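Local coordinates for alpha-actinin-like protein 1 (Schizosaccharomyces pombe, PDB 5BVR), which binds actin filaments through this N-terminal pair of calponin-homology domains and takes part in actin-ring formation, cytokinesis and septation in fission yeast, at residues A[15-20]-A[30-35]; A[21-26]-A[50-55]; A[118-123]-A[226-231]; A[202-207]-A[221-226]. All blocks are in the same frame, centred on the assembly; numbering follows the deposited sequence.

Contact 1: A[15-20]-A[30-35]; sequences TFTKWF and PSVFDL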
loop_
_atom_site.group_PDB
_atom_site.type_symbol
_atom_site.label_atom_id
_atom_site.label_comp_id
_atom_site.label_asym_id
_atom_site.label_seq_id
_atom_site.Cartn_x
_atom_site.Cartn_y
_atom_site.Cartn_z
ATOM N N THR A 15 3.244 3.838 -6.348
ATOM C CA THR A 15 2.912 3.474 -4.978
ATOM C C THR A 15 2.903 1.967 -4.796
ATOM O O THR A 15 3.450 1.432 -3.811
ATOM C CB THR A 15 1.539 4.046 -4.576
ATOM O OG1 THR A 15 1.569 5.477 -4.672
ATOM C CG2 THR A 15 1.192 3.686 -3.167
ATOM N N PHE A 16 2.274 1.276 -5.733
ATOM C CA PHE A 16 2.240 -0.183 -5.701
ATOM C C PHE A 16 3.637 -0.774 -5.824
ATOM O O PHE A 16 3.918 -1.783 -5.188
ATOM C CB PHE A 16 1.332 -0.752 -6.802
ATOM C CG PHE A 16 -0.163 -0.591 -6.540
ATOM C CD1 PHE A 16 -0.668 0.193 -5.487
ATOM C CD2 PHE A 16 -1.083 -1.213 -7.389
ATOM C CE1 PHE A 16 -2.043 0.329 -5.292
ATOM C CE2 PHE A 16 -2.464 -1.069 -7.191
ATOM C CZ PHE A 16 -2.940 -0.285 -6.119
ATOM N N THR A 17 4.493 -0.172 -6.642
ATOM C CA THR A 17 5.879 -0.633 -6.765
ATOM C C THR A 17 6.591 -0.475 -5.433
ATOM O O THR A 17 7.271 -1.389 -4.968
ATOM C CB THR A 17 6.621 0.132 -7.854
ATOM O OG1 THR A 17 5.978 -0.109 -9.102
ATOM C CG2 THR A 17 8.089 -0.293 -7.957
ATOM N N LYS A 18 6.427 0.676 -4.789
ATOM C CA LYS A 18 7.080 0.898 -3.506
ATOM C C LYS A 18 6.557 -0.095 -2.449
ATOM O O LYS A 18 7.352 -0.633 -1.657
ATOM C CB LYS A 18 6.898 2.359 -3.058
ATOM C CG LYS A 18 7.842 3.316 -3.793
ATOM C CD LYS A 18 7.585 4.773 -3.489
ATOM C CE LYS A 18 6.753 5.403 -4.592
ATOM N NZ LYS A 18 6.470 6.849 -4.397
ATOM N N TRP A 19 5.250 -0.368 -2.454
ATOM C CA TRP A 19 4.659 -1.332 -1.532
ATOM C C TRP A 19 5.286 -2.723 -1.770
ATOM O O TRP A 19 5.732 -3.379 -0.828
ATOM C CB TRP A 19 3.136 -1.363 -1.700
ATOM C CG TRP A 19 2.513 -2.431 -0.877
ATOM C CD1 TRP A 19 2.147 -2.360 0.448
ATOM C CD2 TRP A 19 2.204 -3.751 -1.309
ATOM N NE1 TRP A 19 1.595 -3.561 0.840
ATOM C CE2 TRP A 19 1.644 -4.437 -0.215
ATOM C CE3 TRP A 19 2.338 -4.425 -2.520
ATOM C CZ2 TRP A 19 1.209 -5.754 -0.310
ATOM C CZ3 TRP A 19 1.907 -5.721 -2.611
ATOM C CH2 TRP A 19 1.362 -6.383 -1.514
ATOM N N PHE A 20 5.348 -3.119 -3.031
ATOM C CA PHE A 20 5.901 -4.420 -3.442
ATOM C C PHE A 20 7.328 -4.515 -2.896
ATOM O O PHE A 20 7.716 -5.533 -2.298
ATOM C CB PHE A 20 5.841 -4.504 -4.979
ATOM C CG PHE A 20 5.804 -5.896 -5.564
ATOM C CD1 PHE A 20 6.800 -6.818 -5.311
ATOM C CD2 PHE A 20 4.787 -6.226 -6.451
ATOM C CE1 PHE A 20 6.755 -8.059 -5.900
ATOM C CE2 PHE A 20 4.748 -7.457 -7.058
ATOM C CZ PHE A 20 5.735 -8.378 -6.779
ATOM N N PRO A 30 15.778 -8.818 -4.834
ATOM C CA PRO A 30 15.918 -7.723 -5.801
ATOM C C PRO A 30 14.613 -6.955 -5.928
ATOM O O PRO A 30 13.555 -7.540 -5.735
ATOM C CB PRO A 30 16.251 -8.436 -7.115
ATOM C CG PRO A 30 15.890 -9.870 -6.909
ATOM C CD PRO A 30 16.028 -10.133 -5.445
ATOM N N SER A 31 14.704 -5.667 -6.233
ATOM C CA SER A 31 13.518 -4.822 -6.348
ATOM C C SER A 31 12.836 -4.844 -7.711
ATOM O O SER A 31 13.394 -5.227 -8.741
ATOM C CB SER A 31 13.876 -3.375 -6.012
ATOM O OG SER A 31 14.371 -3.260 -4.692
ATOM N N VAL A 32 11.586 -4.407 -7.677
ATOM C CA VAL A 32 10.829 -4.096 -8.864
ATOM C C VAL A 32 11.158 -2.650 -9.235
ATOM O O VAL A 32 11.098 -1.766 -8.379
ATOM C CB VAL A 32 9.316 -4.189 -8.580
ATOM C CG1 VAL A 32 8.485 -3.704 -9.783
ATOM C CG2 VAL A 32 8.943 -5.621 -8.203
ATOM N N PHE A 33 11.480 -2.425 -10.502
ATOM C CA PHE A 33 11.696 -1.068 -11.008
ATOM C C PHE A 33 10.640 -0.691 -12.036
ATOM O O PHE A 33 10.286 0.487 -12.176
ATOM C CB PHE A 33 13.096 -0.963 -11.604
ATOM C CG PHE A 33 14.184 -1.127 -10.583
ATOM C CD1 PHE A 33 14.514 -0.079 -9.747
ATOM C CD2 PHE A 33 14.848 -2.331 -10.437
ATOM C CE1 PHE A 33 15.505 -0.217 -8.800
ATOM C CE2 PHE A 33 15.846 -2.474 -9.484
ATOM C CZ PHE A 33 16.168 -1.413 -8.669
ATOM N N ASP A 34 10.123 -1.695 -12.734
ATOM C CA ASP A 34 9.139 -1.494 -13.790
ATOM C C ASP A 34 8.166 -2.658 -13.816
ATOM O O ASP A 34 8.508 -3.763 -14.261
ATOM C CB ASP A 34 9.855 -1.369 -15.144
ATOM C CG ASP A 34 8.913 -0.999 -16.286
ATOM O OD1 ASP A 34 7.679 -0.995 -16.091
ATOM O OD2 ASP A 34 9.423 -0.730 -17.398
ATOM N N LEU A 35 6.954 -2.417 -13.322
ATOM C CA LEU A 35 5.949 -3.472 -13.262
ATOM C C LEU A 35 5.534 -3.998 -14.630
ATOM O O LEU A 35 4.917 -5.057 -14.702
ATOM C CB LEU A 35 4.717 -2.985 -12.499
ATOM C CG LEU A 35 4.881 -2.934 -10.978
ATOM C CD1 LEU A 35 3.695 -2.194 -10.369
ATOM C CD2 LEU A 35 4.999 -4.333 -10.401
HETATM O O HOH W 1 6.749 -0.002 -11.756
#
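The first calponin-homology (CH) domain opens with helix 11-25, and the loop that follows it folds back along one side of that helix. Residues 30-35 of this loop lie against residues 15-20, and the contact is buried. Thr-17 lies against both Val-32 and Leu-35. CG1 of Val-32 stands anti to the backbone N (chi1 173°) and meets CG2 of Thr-17. The other valine methyl, CG2, lies over one face of the Phe-20 ring in a CH-pi contact, 4.1 Å from the ring centroid and displaced toward the rim. Phe-20 and Val-32 cross at about a right angle. Thr-17 CG2 also packs against the carbonyl of Val-32, 3.4 Å from its O. Leu-35 runs past Thr-17 in the opposite direction, so that its methyl CD1 comes to rest by the threonine hydroxyl. Leu-35 also touches Ile-108 of helix 101-117, and Val-32 touches Leu-44 of helix 43-53. Thr-17 OG1 bonds back to the carbonyl O of Asn-13, one turn earlier in the helix. No direct hydrogen bond joins the two segments; one water bridges them, donating to Thr-17 OG1 at 2.8 Å and accepting from Leu-35 N at 2.9 Å.

Contact 2: A[21-26]-A[50-55]; sequences NTKLSS and EIIGDE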
loop_
_atom_site.group_PDB
_atom_site.type_symbol
_atom_site.label_atom_id
_atom_site.label_comp_id
_atom_site.label_asym_id
_atom_site.label_seq_id
_atom_site.Cartn_x
_atom_site.Cartn_y
_atom_site.Cartn_z
ATOM N N ASN A 21 8.102 -3.452 -3.081
ATOM C CA ASN A 21 9.494 -3.442 -2.642
ATOM C C ASN A 21 9.684 -3.460 -1.139
ATOM O O ASN A 21 10.649 -4.074 -0.663
ATOM C CB ASN A 21 10.270 -2.296 -3.274
ATOM C CG ASN A 21 10.504 -2.514 -4.738
ATOM O OD1 ASN A 21 10.471 -3.645 -5.228
ATOM N ND2 ASN A 21 10.736 -1.440 -5.457
ATOM N N THR A 22 8.797 -2.828 -0.369
ATOM C CA THR A 22 8.895 -2.970 1.084
ATOM C C THR A 22 8.798 -4.442 1.508
ATOM O O THR A 22 9.425 -4.865 2.472
ATOM C CB THR A 22 7.830 -2.145 1.861
ATOM O OG1 THR A 22 6.519 -2.674 1.633
ATOM C CG2 THR A 22 7.890 -0.696 1.484
ATOM N N LYS A 23 8.006 -5.229 0.790
ATOM C CA LYS A 23 7.878 -6.640 1.097
ATOM C C LYS A 23 9.129 -7.423 0.663
ATOM O O LYS A 23 9.743 -8.157 1.466
ATOM C CB LYS A 23 6.627 -7.212 0.442
ATOM C CG LYS A 23 5.323 -6.545 0.849
ATOM C CD LYS A 23 5.131 -6.434 2.349
ATOM C CE LYS A 23 3.813 -5.743 2.653
ATOM N NZ LYS A 23 3.601 -5.641 4.120
ATOM N N LEU A 24 9.524 -7.251 -0.592
ATOM C CA LEU A 24 10.708 -7.924 -1.114
ATOM C C LEU A 24 11.962 -7.604 -0.298
ATOM O O LEU A 24 12.776 -8.494 -0.044
ATOM C CB LEU A 24 10.946 -7.532 -2.567
ATOM C CG LEU A 24 9.929 -8.018 -3.597
ATOM C CD1 LEU A 24 10.276 -7.433 -4.947
ATOM C CD2 LEU A 24 9.915 -9.535 -3.663
ATOM N N SER A 25 12.128 -6.343 0.097
ATOM C CA SER A 25 13.316 -5.935 0.846
ATOM C C SER A 25 13.371 -6.579 2.221
ATOM O O SER A 25 14.445 -6.689 2.816
ATOM C CB SER A 25 13.375 -4.419 0.979
ATOM O OG SER A 25 13.542 -3.828 -0.300
ATOM N N SER A 26 12.227 -7.025 2.725
ATOM C CA SER A 26 12.208 -7.705 4.015
ATOM C C SER A 26 12.978 -9.036 3.969
ATOM O O SER A 26 13.243 -9.643 5.009
ATOM C CB SER A 26 10.769 -7.914 4.502
ATOM O OG SER A 26 10.141 -8.986 3.831
ATOM N N GLU A 50 4.843 -15.548 -0.982
ATOM C CA GLU A 50 5.388 -16.266 0.166
ATOM C C GLU A 50 5.495 -15.327 1.365
ATOM O O GLU A 50 5.184 -15.709 2.494
ATOM C CB GLU A 50 6.753 -16.862 -0.173
ATOM C CG GLU A 50 6.655 -18.064 -1.104
ATOM C CD GLU A 50 7.986 -18.731 -1.383
ATOM O OE1 GLU A 50 9.019 -18.021 -1.434
ATOM O OE2 GLU A 50 7.990 -19.974 -1.564
ATOM N N ILE A 51 5.904 -14.093 1.098
ATOM C CA ILE A 51 6.116 -13.091 2.135
ATOM C C ILE A 51 4.808 -12.620 2.758
ATOM O O ILE A 51 4.633 -12.659 3.988
ATOM C CB ILE A 51 6.913 -11.886 1.581
ATOM C CG1 ILE A 51 8.318 -12.338 1.143
ATOM C CG2 ILE A 51 7.024 -10.756 2.634
ATOM C CD1 ILE A 51 9.073 -11.327 0.323
ATOM N N ILE A 52 3.885 -12.146 1.932
ATOM C CA ILE A 52 2.647 -11.586 2.466
ATOM C C ILE A 52 1.668 -12.670 2.912
ATOM O O ILE A 52 0.814 -12.420 3.772
ATOM C CB ILE A 52 1.988 -10.593 1.486
ATOM C CG1 ILE A 52 1.498 -11.299 0.205
ATOM C CG2 ILE A 52 2.966 -9.474 1.141
ATOM C CD1 ILE A 52 0.884 -10.384 -0.852
ATOM N N GLY A 53 1.791 -13.855 2.329
ATOM C CA GLY A 53 0.946 -14.988 2.661
ATOM C C GLY A 53 1.503 -15.887 3.763
ATOM O O GLY A 53 0.795 -16.769 4.229
ATOM N N ASP A 54 2.759 -15.673 4.156
ATOM C CA ASP A 54 3.406 -16.482 5.207
ATOM C C ASP A 54 3.322 -17.960 4.860
ATOM O O ASP A 54 2.954 -18.805 5.680
ATOM C CB ASP A 54 2.776 -16.191 6.570
ATOM C CG ASP A 54 3.487 -16.898 7.707
ATOM O OD1 ASP A 54 4.705 -17.149 7.590
ATOM O OD2 ASP A 54 2.811 -17.207 8.713
ATOM N N GLU A 55 3.682 -18.283 3.630
ATOM C CA GLU A 55 3.682 -19.675 3.199
ATOM C C GLU A 55 4.823 -19.977 2.251
ATOM O O GLU A 55 5.298 -19.118 1.528
ATOM C CB GLU A 55 2.366 -20.030 2.515
ATOM C CG GLU A 55 1.173 -20.009 3.425
ATOM C CD GLU A 55 -0.089 -20.378 2.691
ATOM O OE1 GLU A 55 -0.152 -21.518 2.177
ATOM O OE2 GLU A 55 -0.999 -19.517 2.613
#
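Lys-23 leads this contact between the end of helix 11-25 and the end of helix 43-53. Its CB points at the second helix and lies 4.2 Å from CG2 of Ile-51. The chain then bends at chi2 (-51°), which turns it across Ile-52 at about a right angle. CG is 3.8 Å from Ile-52 CG2, and CD and CE follow along the same methyl at slightly longer range. The lysine thus packs here with its aliphatic part. From the other helix, Ile-51 reaches back to the backbone of Lys-23. Its CD1 comes within 3.4 Å of the carbonyl O of Lys-23 and also brushes CA of Leu-24. That same carbonyl O takes two hydrogen bonds within its own segment. One comes from Ser-26 N at 3.0 Å. The other comes from Ser-26 OG at 2.5 Å and lies in the carbonyl plane. Ser-26 holds OG between its backbone N and carbonyl carbon (chi1 77°), which lets the hydroxyl turn back to this oxygen. Lys-23 O is thus gripped by two donors while Ile-51 CD1 packs beside it. Ile-51 CG2 also sits 3.8 Å from Ser-26 OG. The contact lies near the surface of the first CH domain. Ile-52 also touches Leu-111 and Phe-115 of helix 101-117, while Ile-51 touches Arg-27 in the loop after helix 11-25.

Contact 3: A[118-123]-A[226-231]; sequences ADINEE and EYFHAF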
loop_
_atom_site.group_PDB
_atom_site.type_symbol
_atom_site.label_atom_id
_atom_site.label_comp_id
_atom_site.label_asym_id
_atom_site.label_seq_id
_atom_site.Cartn_x
_atom_site.Cartn_y
_atom_site.Cartn_z
ATOM N N ALA A 118 -7.565 -6.343 4.543
ATOM C CA ALA A 118 -8.688 -7.169 4.979
ATOM C C ALA A 118 -8.725 -7.427 6.492
ATOM O O ALA A 118 -9.805 -7.483 7.070
ATOM C CB ALA A 118 -8.683 -8.489 4.232
ATOM N N ASP A 119 -7.559 -7.579 7.120
ATOM C CA ASP A 119 -7.503 -7.925 8.547
ATOM C C ASP A 119 -7.620 -6.704 9.463
ATOM O O ASP A 119 -7.695 -6.842 10.688
ATOM C CB ASP A 119 -6.205 -8.665 8.877
ATOM C CG ASP A 119 -5.043 -7.723 9.065
ATOM O OD1 ASP A 119 -4.461 -7.294 8.048
ATOM O OD2 ASP A 119 -4.720 -7.396 10.230
ATOM N N ILE A 120 -7.611 -5.507 8.884
ATOM C CA ILE A 120 -7.811 -4.291 9.679
ATOM C C ILE A 120 -9.186 -4.366 10.321
ATOM O O ILE A 120 -10.157 -4.701 9.674
ATOM C CB ILE A 120 -7.643 -3.033 8.808
ATOM C CG1 ILE A 120 -6.212 -2.951 8.282
ATOM C CG2 ILE A 120 -8.026 -1.773 9.583
ATOM C CD1 ILE A 120 -5.917 -1.810 7.372
ATOM N N ASN A 121 -9.264 -4.071 11.619
ATOM C CA ASN A 121 -10.518 -4.170 12.369
ATOM C C ASN A 121 -10.633 -2.975 13.312
ATOM O O ASN A 121 -9.672 -2.642 14.009
ATOM C CB ASN A 121 -10.557 -5.485 13.164
ATOM C CG ASN A 121 -11.938 -5.805 13.730
ATOM O OD1 ASN A 121 -12.562 -4.977 14.394
ATOM N ND2 ASN A 121 -12.419 -7.020 13.469
ATOM N N GLU A 122 -11.791 -2.323 13.313
ATOM C CA GLU A 122 -12.096 -1.273 14.285
ATOM C C GLU A 122 -13.576 -1.376 14.606
ATOM O O GLU A 122 -14.407 -1.330 13.714
ATOM C CB GLU A 122 -11.760 0.121 13.700
ATOM C CG GLU A 122 -12.261 1.313 14.516
ATOM C CD GLU A 122 -11.470 1.566 15.778
ATOM O OE1 GLU A 122 -10.378 0.983 15.943
ATOM O OE2 GLU A 122 -11.956 2.351 16.631
ATOM N N GLU A 123 -13.911 -1.540 15.898
ATOM C CA GLU A 123 -15.309 -1.594 16.356
ATOM C C GLU A 123 -16.122 -2.644 15.593
ATOM O O GLU A 123 -17.327 -2.496 15.412
ATOM C CB GLU A 123 -15.985 -0.216 16.298
ATOM C CG GLU A 123 -15.372 0.809 17.257
ATOM C CD GLU A 123 -16.128 2.116 17.320
ATOM O OE1 GLU A 123 -17.152 2.268 16.622
ATOM O OE2 GLU A 123 -15.698 2.997 18.086
ATOM N N GLU A 226 -0.562 1.586 6.400
ATOM C CA GLU A 226 0.722 1.485 7.119
ATOM C C GLU A 226 0.622 2.153 8.486
ATOM O O GLU A 226 1.227 1.680 9.454
ATOM C CB GLU A 226 1.899 2.103 6.355
ATOM C CG GLU A 226 2.212 1.436 5.012
ATOM C CD GLU A 226 2.952 0.123 5.119
ATOM O OE1 GLU A 226 3.434 -0.209 6.217
ATOM O OE2 GLU A 226 3.058 -0.572 4.085
ATOM N N TYR A 227 -0.111 3.258 8.568
ATOM C CA TYR A 227 -0.339 3.924 9.840
ATOM C C TYR A 227 -1.111 3.026 10.801
ATOM O O TYR A 227 -0.739 2.872 11.963
ATOM C CB TYR A 227 -1.103 5.241 9.662
ATOM C CG TYR A 227 -0.279 6.377 9.081
ATOM C CD1 TYR A 227 0.236 6.302 7.795
ATOM C CD2 TYR A 227 -0.058 7.537 9.795
ATOM C CE1 TYR A 227 0.991 7.345 7.271
ATOM C CE2 TYR A 227 0.687 8.567 9.285
ATOM C CZ TYR A 227 1.195 8.478 8.018
ATOM O OH TYR A 227 1.932 9.529 7.544
ATOM N N PHE A 228 -2.194 2.437 10.344
ATOM C CA PHE A 228 -2.969 1.535 11.181
ATOM C C PHE A 228 -2.090 0.419 11.748
ATOM O O PHE A 228 -2.101 0.133 12.961
ATOM C CB PHE A 228 -4.107 0.887 10.399
ATOM C CG PHE A 228 -4.852 -0.134 11.204
ATOM C CD1 PHE A 228 -5.875 0.262 12.059
ATOM C CD2 PHE A 228 -4.476 -1.475 11.194
ATOM C CE1 PHE A 228 -6.541 -0.668 12.851
ATOM C CE2 PHE A 228 -5.150 -2.403 11.979
ATOM C CZ PHE A 228 -6.186 -1.984 12.811
ATOM N N HIS A 229 -1.342 -0.255 10.885
ATOM C CA HIS A 229 -0.572 -1.402 11.369
ATOM C C HIS A 229 0.574 -0.960 12.274
ATOM O O HIS A 229 0.823 -1.578 13.335
ATOM C CB HIS A 229 -0.039 -2.252 10.226
ATOM C CG HIS A 229 -1.099 -3.010 9.490
ATOM N ND1 HIS A 229 -1.804 -4.051 10.063
ATOM C CD2 HIS A 229 -1.613 -2.843 8.249
ATOM C CE1 HIS A 229 -2.678 -4.519 9.185
ATOM N NE2 HIS A 229 -2.578 -3.804 8.078
ATOM N N ALA A 230 1.274 0.107 11.911
ATOM C CA ALA A 230 2.396 0.539 12.739
ATOM C C ALA A 230 1.919 1.061 14.081
ATOM O O ALA A 230 2.460 0.682 15.125
ATOM C CB ALA A 230 3.229 1.594 12.013
ATOM N N PHE A 231 0.912 1.936 14.061
ATOM C CA PHE A 231 0.430 2.516 15.305
ATOM C C PHE A 231 -0.083 1.403 16.216
ATOM O O PHE A 231 0.199 1.388 17.418
ATOM C CB PHE A 231 -0.697 3.532 15.067
ATOM C CG PHE A 231 -0.262 4.837 14.466
ATOM C CD1 PHE A 231 1.030 5.077 14.043
ATOM C CD2 PHE A 231 -1.191 5.856 14.372
ATOM C CE1 PHE A 231 1.381 6.318 13.507
ATOM C CE2 PHE A 231 -0.841 7.094 13.849
ATOM C CZ PHE A 231 0.450 7.315 13.418
#
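Ile-120 CG2 sits squarely over the centre of the Phe-228 ring. The methyl is 3.6 Å from the ring centroid and only 5° off the ring normal, a well-centred CH-pi contact. The other branch, CG1, touches both rings: it is 3.7 Å from Phe-228 CD2 and 3.7 Å from His-229 NE2. Phe-228 CD2 in turn lies over the face of the His-229 imidazole. Both isoleucine branches are placed by chi1 of -64°, with CG2 anti to the backbone N. Asp-119 meets His-229 tip to tip. Its OD1 lies near the imidazole plane, 3.5 Å from CE1, and the carboxylate and ring planes are 24° apart. This is an approach to a ring carbon with no hydrogen bond, though the nearby negative charge would probably favour a protonated imidazole. Residues 118-123 connect helix 101-117 of the first CH domain to helix 127-138 of the second, and here they lie against helix 217-234 of the second domain. His-229 NE2 hydrogen-bonds to the carbonyl O of Thr-116 at the end of helix 101-117, which helps to set the ring's rotation. The Phe-228 ring meets Trp-134 of helix 127-138 edge-to-face. The backbone of Ile-120 is hydrogen-bonded with that of Ala-127, next to the short antiparallel pairing of strands 121-122 and 125-126.

Contact 4: A[202-207]-A[221-226]; sequences RLIEVE and MTYVAE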
loop_
_atom_site.group_PDB
_atom_site.type_symbol
_atom_site.label_atom_id
_atom_site.label_comp_id
_atom_site.label_asym_id
_atom_site.label_seq_id
_atom_site.Cartn_x
_atom_site.Cartn_y
_atom_site.Cartn_z
ATOM N N ARG A 202 7.667 5.463 3.071
ATOM C CA ARG A 202 7.140 6.556 2.274
ATOM C C ARG A 202 6.602 6.030 0.948
ATOM O O ARG A 202 7.294 6.094 -0.077
ATOM C CB ARG A 202 8.250 7.564 2.024
ATOM C CG ARG A 202 7.842 8.765 1.206
ATOM C CD ARG A 202 9.058 9.595 0.878
ATOM N NE ARG A 202 9.615 10.150 2.102
ATOM C CZ ARG A 202 9.273 11.329 2.610
ATOM N NH1 ARG A 202 8.394 12.105 1.993
ATOM N NH2 ARG A 202 9.827 11.737 3.736
ATOM N N LEU A 203 5.384 5.512 0.959
ATOM C CA LEU A 203 4.818 4.896 -0.230
ATOM C C LEU A 203 4.296 5.893 -1.260
ATOM O O LEU A 203 4.090 5.498 -2.403
ATOM C CB LEU A 203 3.684 3.926 0.137
ATOM C CG LEU A 203 4.097 2.786 1.074
ATOM C CD1 LEU A 203 2.940 1.816 1.233
ATOM C CD2 LEU A 203 5.346 2.010 0.596
ATOM N N ILE A 204 4.024 7.133 -0.840
ATOM C CA ILE A 204 3.510 8.169 -1.737
ATOM C C ILE A 204 4.330 9.434 -1.589
ATOM O O ILE A 204 4.842 9.735 -0.520
ATOM C CB ILE A 204 2.013 8.459 -1.505
ATOM C CG1 ILE A 204 1.746 8.939 -0.078
ATOM C CG2 ILE A 204 1.199 7.251 -1.822
ATOM C CD1 ILE A 204 0.283 9.267 0.187
ATOM N N GLU A 205 4.467 10.163 -2.688
ATOM C CA GLU A 205 5.189 11.420 -2.672
ATOM C C GLU A 205 4.217 12.521 -2.265
ATOM O O GLU A 205 2.996 12.415 -2.490
ATOM C CB GLU A 205 5.742 11.747 -4.058
ATOM C CG GLU A 205 6.543 10.632 -4.738
ATOM C CD GLU A 205 7.940 10.506 -4.199
ATOM O OE1 GLU A 205 8.263 11.202 -3.213
ATOM O OE2 GLU A 205 8.722 9.712 -4.775
ATOM N N VAL A 206 4.754 13.571 -1.656
ATOM C CA VAL A 206 3.927 14.700 -1.280
ATOM C C VAL A 206 3.113 15.198 -2.488
ATOM O O VAL A 206 1.895 15.434 -2.378
ATOM C CB VAL A 206 4.798 15.829 -0.689
ATOM C CG1 VAL A 206 4.020 17.141 -0.583
ATOM C CG2 VAL A 206 5.351 15.382 0.668
ATOM N N GLU A 207 3.767 15.350 -3.641
ATOM C CA GLU A 207 3.094 15.891 -4.817
ATOM C C GLU A 207 2.015 14.959 -5.355
ATOM O O GLU A 207 1.171 15.366 -6.152
ATOM C CB GLU A 207 4.113 16.299 -5.890
ATOM C CG GLU A 207 5.011 15.178 -6.400
ATOM C CD GLU A 207 6.309 14.990 -5.599
ATOM O OE1 GLU A 207 6.375 15.378 -4.407
ATOM O OE2 GLU A 207 7.280 14.445 -6.179
ATOM N N MET A 221 -5.138 4.615 0.321
ATOM C CA MET A 221 -5.478 3.512 1.207
ATOM C C MET A 221 -4.259 2.664 1.556
ATOM O O MET A 221 -4.083 2.258 2.702
ATOM C CB MET A 221 -6.508 2.617 0.574
ATOM C CG MET A 221 -7.904 3.228 0.478
ATOM S SD MET A 221 -9.102 2.144 -0.324
ATOM C CE MET A 221 -9.018 0.811 0.863
ATOM N N THR A 222 -3.448 2.370 0.561
ATOM C CA THR A 222 -2.261 1.550 0.784
ATOM C C THR A 222 -1.349 2.199 1.825
ATOM O O THR A 222 -0.819 1.508 2.718
ATOM C CB THR A 222 -1.484 1.322 -0.526
ATOM O OG1 THR A 222 -2.347 0.682 -1.470
ATOM C CG2 THR A 222 -0.257 0.429 -0.320
ATOM N N TYR A 223 -1.132 3.510 1.707
ATOM C CA TYR A 223 -0.252 4.241 2.592
ATOM C C TYR A 223 -0.881 4.394 4.005
ATOM O O TYR A 223 -0.220 4.128 5.021
ATOM C CB TYR A 223 0.116 5.602 1.976
ATOM C CG TYR A 223 1.034 6.428 2.843
ATOM C CD1 TYR A 223 2.285 5.973 3.228
ATOM C CD2 TYR A 223 0.663 7.684 3.256
ATOM C CE1 TYR A 223 3.117 6.747 4.045
ATOM C CE2 TYR A 223 1.488 8.461 4.067
ATOM C CZ TYR A 223 2.703 8.001 4.449
ATOM O OH TYR A 223 3.511 8.757 5.264
ATOM N N VAL A 224 -2.152 4.769 4.070
ATOM C CA VAL A 224 -2.816 4.958 5.352
ATOM C C VAL A 224 -2.853 3.629 6.118
ATOM O O VAL A 224 -2.721 3.617 7.354
ATOM C CB VAL A 224 -4.221 5.521 5.154
ATOM C CG1 VAL A 224 -5.025 5.462 6.458
ATOM C CG2 VAL A 224 -4.137 6.949 4.645
ATOM N N ALA A 225 -3.004 2.499 5.426
ATOM C CA ALA A 225 -2.970 1.193 6.101
ATOM C C ALA A 225 -1.660 0.998 6.874
ATOM O O ALA A 225 -1.636 0.299 7.918
ATOM C CB ALA A 225 -3.147 0.048 5.097
ATOM N N GLU A 226 -0.562 1.586 6.400
ATOM C CA GLU A 226 0.722 1.485 7.119
ATOM C C GLU A 226 0.622 2.153 8.486
ATOM O O GLU A 226 1.227 1.680 9.454
ATOM C CB GLU A 226 1.899 2.103 6.355
ATOM C CG GLU A 226 2.212 1.436 5.012
ATOM C CD GLU A 226 2.952 0.123 5.119
ATOM O OE1 GLU A 226 3.434 -0.209 6.217
ATOM O OE2 GLU A 226 3.058 -0.572 4.085
#
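The loop of residues 202-205, which turns at Leu-203 (phi/psi -78/-20°), passes the side of helix 217-234. The backbones come closest at Leu-203 and Tyr-223, whose CA atoms are 5.8 Å apart. No hydrogen bond crosses between the segments; the contact is packing, in which Leu-203 N also comes 3.9 Å from Tyr-223 CD1. Tyr-223 holds its CG anti to the backbone N, which swings the ring out from the helix toward the loop. Ile-204 crosses it at about a right angle. CG1 of Ile-204 lies over one ring face in a CH-pi contact, 4.1 Å from the centroid. Its CD1 comes closer to the ring border, 3.5 Å from Tyr-223 CD2. Ile-204 reaches this place with CG1 between the backbone N and the carbonyl carbon, the crowded position (chi1 60°). The CB of Leu-203 meets the same ring at CD1, at 4.0 Å. These residues belong to the second CH domain, where Tyr-223 also meets Phe-191 of helix 183-198 edge-to-face. Its hydroxyl is hydrogen-bonded to that of Tyr-227, one turn along the helix. Leu-203 crosses Thr-222 and Glu-226 at about a right angle, with CD1 3.8 Å from Thr-222 CG2 and 3.7 Å from Glu-226 OE2. Thr-222 turns its OG1 back to the carbonyl O of Arg-218. On the side of the first domain, Leu-203 touches Thr-22, and Ile-204 touches Thr-15, both of helix 11-25.

Contacts 1 and 4 are buried, whereas contacts 2 and 3 lie at the surface. Contacts 1 and 2 both use helix 11-25 within the first CH domain. They join through a probable hydrogen bond from Val-32 N to Asn-21 OD1. Contacts 3 and 4 share helix 217-234 and Glu-226, and contact 4 is nested inside the loop closed by contact 3. The domains meet where loop residues Leu-203 and Ile-204 of contact 4 touch Thr-22 of contact 2 and Thr-15 of contact 1, both on helix 11-25. Methyl or methylene groups over aromatic faces occur in contacts 1, 3 and 4. Contact 2 has none and pairs aliphatic chains with a helix-end carbonyl. Contact 1 alone adds a bridging water.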